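Local coordinates for protein Co-type Nitrile Hydratase beta subunit (Pseudomonas putida, PDB 3QYH) that probably pairs with an alpha subunit to form a cobalt-dependent nitrile hydratase, the enzyme that adds water to nitriles to give amides, at residues R26-W29 / E30-V33; G66-Y69 / E70-H74. All coordinates share one frame; numbering follows the deposited sequence.

Interaction 1: R26-W29 / E30-V33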
# COMPACT_ATOMS: atom_id res chain seq x y z
N ARG B 26 10.39 14.29 -2.73
CA ARG B 26 11.20 14.84 -3.80
C ARG B 26 10.95 16.32 -4.06
O ARG B 26 11.78 16.97 -4.67
CB ARG B 26 11.03 13.97 -5.08
CG ARG B 26 11.38 12.47 -4.83
CD ARG B 26 10.99 11.53 -5.99
NE ARG B 26 11.61 11.95 -7.24
CZ ARG B 26 11.01 12.45 -8.32
NH1 ARG B 26 9.70 12.59 -8.44
NH2 ARG B 26 11.80 12.79 -9.33
N TYR B 27 9.82 16.84 -3.58
CA TYR B 27 9.55 18.28 -3.66
C TYR B 27 8.94 18.73 -2.34
O TYR B 27 8.30 17.93 -1.64
CB TYR B 27 8.57 18.61 -4.82
CG TYR B 27 8.95 18.06 -6.17
CD1 TYR B 27 8.41 16.86 -6.62
CD2 TYR B 27 9.86 18.73 -7.00
CE1 TYR B 27 8.75 16.33 -7.87
CE2 TYR B 27 10.20 18.21 -8.26
CZ TYR B 27 9.65 17.00 -8.68
OH TYR B 27 9.97 16.47 -9.90
N ASP B 28 9.15 20.00 -1.99
CA ASP B 28 8.56 20.57 -0.76
C ASP B 28 7.04 20.48 -0.73
O ASP B 28 6.47 20.18 0.32
CB ASP B 28 9.01 22.00 -0.52
CG ASP B 28 10.41 22.09 0.06
OD1 ASP B 28 10.98 21.03 0.42
OD2 ASP B 28 10.95 23.21 0.15
N TRP B 29 6.37 20.75 -1.86
CA TRP B 29 4.90 20.70 -1.87
C TRP B 29 4.36 19.31 -1.50
O TRP B 29 3.27 19.18 -0.95
CB TRP B 29 4.35 21.21 -3.22
CG TRP B 29 4.71 20.35 -4.43
CD1 TRP B 29 5.73 20.57 -5.31
CD2 TRP B 29 4.04 19.18 -4.89
NE1 TRP B 29 5.73 19.60 -6.28
CE2 TRP B 29 4.70 18.73 -6.05
CE3 TRP B 29 2.94 18.45 -4.43
CZ2 TRP B 29 4.31 17.60 -6.76
CZ3 TRP B 29 2.54 17.33 -5.14
CH2 TRP B 29 3.23 16.92 -6.29
N GLU B 30 5.12 18.27 -1.80
CA GLU B 30 4.71 16.91 -1.43
C GLU B 30 4.57 16.71 0.08
O GLU B 30 3.74 15.93 0.54
CB GLU B 30 5.69 15.87 -1.99
CG GLU B 30 5.69 15.78 -3.52
CD GLU B 30 6.70 14.75 -4.04
OE1 GLU B 30 7.70 14.50 -3.34
OE2 GLU B 30 6.47 14.18 -5.13
N LYS B 31 5.40 17.40 0.85
CA LYS B 31 5.33 17.29 2.31
C LYS B 31 3.98 17.79 2.82
O LYS B 31 3.36 17.17 3.68
CB LYS B 31 6.45 18.10 2.98
CG LYS B 31 7.85 17.61 2.58
CD LYS B 31 8.93 18.58 3.05
CE LYS B 31 10.31 18.16 2.51
NZ LYS B 31 11.41 19.08 2.95
N THR B 32 3.56 18.92 2.29
CA THR B 32 2.25 19.49 2.63
C THR B 32 1.12 18.53 2.26
O THR B 32 0.23 18.25 3.08
CB THR B 32 2.05 20.82 1.87
OG1 THR B 32 3.15 21.69 2.17
CG2 THR B 32 0.73 21.48 2.25
N VAL B 33 1.13 18.04 1.02
CA VAL B 33 0.06 17.16 0.57
C VAL B 33 0.02 15.87 1.41
O VAL B 33 -1.03 15.42 1.88
CB VAL B 33 0.19 16.82 -0.94
CG1 VAL B 33 -0.86 15.79 -1.32
CG2 VAL B 33 0.01 18.10 -1.79
O HOH W 1 7.85 12.16 -5.94
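Glu30 reaches back along the chain with a straight side chain, and its OE1 takes the backbone N-H groups of Arg26 and Tyr27. Arg26 N, at 2.8 Å from Glu30 OE1, comes in almost in line with the C-O bond, whereas Tyr27 N, at 3.2 Å from Glu30 OE1, approaches from above the carboxylate plane. With two directions in use, the bonds restrict rotation of the carboxylate. The other oxygen reaches a different set of partners. Glu30 OE2 lies 3.6 Å from Tyr27 CD1, at the ring edge, with carboxylate and ring planes 80° apart. A water oxygen 2.6 Å from Glu30 OE2 donates to it and accepts from Arg26 NH1. Arg26 NH2 forms a salt bridge with Glu19. This geometry belongs to the first turn of helix 28-43, in the N-terminal helical part of the nitrile hydratase beta subunit, where an acidic side chain reaches back to the backbone leading into the helix. Trp29 covers the aliphatic part of the same glutamate: chi1 of 65° sets its CG between backbone N and carbonyl carbon and folds the indole over Glu30. The CH-pi contact is nearly perpendicular, Glu30 CG standing 3.7 Å from the centroid of the six-membered ring of Trp29 and 4° off its normal. Val33 CG2 meets the indole at its edge, 4.0 Å from Trp29 CE3. The Lys31 chain runs alongside Asp28, and Lys31 NZ comes to Asp28 OD1 (3.2 Å, a salt bridge) from above the carboxylate plane.

Interaction 2: G66-Y69 / E70-H74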
# COMPACT_ATOMS: atom_id res chain seq x y z
N GLY B 66 -0.43 12.48 -13.67
CA GLY B 66 -0.17 13.05 -12.35
C GLY B 66 0.90 12.27 -11.58
O GLY B 66 0.87 11.04 -11.56
N THR B 67 1.83 12.96 -10.93
CA THR B 67 2.71 12.29 -9.98
C THR B 67 1.87 11.86 -8.78
O THR B 67 0.73 12.30 -8.61
CB THR B 67 3.88 13.18 -9.54
OG1 THR B 67 3.38 14.33 -8.86
CG2 THR B 67 4.71 13.62 -10.73
N TYR B 68 2.41 10.99 -7.93
CA TYR B 68 1.60 10.39 -6.88
C TYR B 68 0.82 11.39 -6.01
O TYR B 68 -0.39 11.24 -5.83
CB TYR B 68 2.46 9.48 -6.00
CG TYR B 68 1.66 8.75 -4.95
CD1 TYR B 68 0.86 7.66 -5.30
CD2 TYR B 68 1.71 9.15 -3.61
CE1 TYR B 68 0.13 6.98 -4.35
CE2 TYR B 68 0.99 8.48 -2.64
CZ TYR B 68 0.19 7.40 -3.02
OH TYR B 68 -0.52 6.72 -2.05
N TYR B 69 1.51 12.38 -5.45
CA TYR B 69 0.84 13.30 -4.55
C TYR B 69 -0.11 14.27 -5.27
O TYR B 69 -0.94 14.91 -4.63
CB TYR B 69 1.84 14.01 -3.64
CG TYR B 69 2.46 13.06 -2.63
CD1 TYR B 69 1.68 12.48 -1.61
CD2 TYR B 69 3.81 12.71 -2.70
CE1 TYR B 69 2.22 11.59 -0.69
CE2 TYR B 69 4.38 11.81 -1.77
CZ TYR B 69 3.56 11.26 -0.78
OH TYR B 69 4.10 10.40 0.12
N GLU B 70 -0.04 14.34 -6.60
CA GLU B 70 -1.07 15.05 -7.34
C GLU B 70 -2.40 14.31 -7.24
O GLU B 70 -3.45 14.94 -7.25
CB GLU B 70 -0.69 15.22 -8.81
CG GLU B 70 0.39 16.22 -9.03
CD GLU B 70 0.79 16.27 -10.49
OE1 GLU B 70 -0.02 16.78 -11.30
OE2 GLU B 70 1.89 15.79 -10.82
N LEU B 71 -2.36 12.98 -7.15
CA LEU B 71 -3.60 12.22 -6.97
C LEU B 71 -4.25 12.57 -5.63
O LEU B 71 -5.46 12.75 -5.54
CB LEU B 71 -3.33 10.71 -7.02
CG LEU B 71 -2.42 10.24 -8.16
CD1 LEU B 71 -2.24 8.73 -8.07
CD2 LEU B 71 -2.98 10.65 -9.51
N TRP B 72 -3.44 12.68 -4.58
CA TRP B 72 -3.97 13.04 -3.27
C TRP B 72 -4.53 14.46 -3.30
O TRP B 72 -5.61 14.72 -2.74
CB TRP B 72 -2.88 12.96 -2.21
CG TRP B 72 -2.48 11.56 -1.83
CD1 TRP B 72 -2.64 10.43 -2.58
CD2 TRP B 72 -1.86 11.14 -0.61
NE1 TRP B 72 -2.15 9.33 -1.90
CE2 TRP B 72 -1.67 9.74 -0.69
CE3 TRP B 72 -1.44 11.82 0.55
CZ2 TRP B 72 -1.07 9.00 0.34
CZ3 TRP B 72 -0.85 11.09 1.57
CH2 TRP B 72 -0.67 9.70 1.46
N LEU B 73 -3.80 15.38 -3.91
CA LEU B 73 -4.24 16.77 -4.01
C LEU B 73 -5.62 16.82 -4.68
O LEU B 73 -6.50 17.58 -4.26
CB LEU B 73 -3.23 17.62 -4.79
CG LEU B 73 -3.69 19.04 -5.13
CD1 LEU B 73 -4.03 19.84 -3.88
CD2 LEU B 73 -2.65 19.75 -5.95
N HIS B 74 -5.80 16.00 -5.71
CA HIS B 74 -7.09 15.92 -6.41
C HIS B 74 -8.19 15.51 -5.45
O HIS B 74 -9.27 16.12 -5.47
CB HIS B 74 -7.05 14.93 -7.60
CG HIS B 74 -8.41 14.57 -8.12
ND1 HIS B 74 -9.00 15.21 -9.19
CD2 HIS B 74 -9.32 13.66 -7.68
CE1 HIS B 74 -10.20 14.70 -9.40
NE2 HIS B 74 -10.42 13.75 -8.50
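Trp72 turns back on Tyr68 and Tyr69 to form an aromatic cluster in the first turn of helix 68-82. Followed outward, Trp72 CB starts 3.7 Å from Tyr69 O. With CG anti to the carbonyl carbon (chi1 -73°), the indole swings toward the start of the helix. Trp72 CD1 runs past Tyr68 O, and Trp72 NE1 lies 3.2 Å from Tyr68 CZ. Trp72 CE2 is 3.5 Å from Tyr68 CE2; the Tyr68 ring is oblique to the five-membered ring, its plane turned by 57°. Trp72 CZ2 comes next to Tyr68 OH, at 3.3 Å. On the other branch Trp72 CD2 and CE3 meet Tyr69 CD1, and Trp72 CZ3 is 3.8 Å from Tyr69 CE1. The edge of Tyr69 points at the face of the Trp72 six-membered ring, planes 86° apart, an edge-to-face pair. Both tyrosines approach the same face, and Phe51 adds another edge-to-face contact. Tyr68 OH hydrogen-bonds to a polar side chain of the partner chain, and the Tyr68 side chain is about 6 Å from the bound cobalt ion. At the helix start Glu70 OE2 accepts from Thr67 N, the residue at the N-cap position, at 2.8 Å. Thr67 OG1 donates to the anti lone pair of Glu70 OE2 at 2.9 Å.

From the N terminus, interaction 1 closes within 26-33, at the start of helix 28-43. The chain then passes through helices 48-56 and 60-65 before interaction 2 closes within 66-74, at the start of helix 68-82. The two are in series, neither nested nor crossed, and each joins only sequence neighbours. In space, however, their centres are about 11 Å apart and their side chains meet: Val33 CG1 lies 3.4 Å from Tyr69 O, Trp29 CH2 is 3.6 Å from Thr67 OG1, and Glu30 CG is 3.7 Å from Tyr69 CD2. The first turns of the two helices therefore pack together, and residues of both also touch the partner chain.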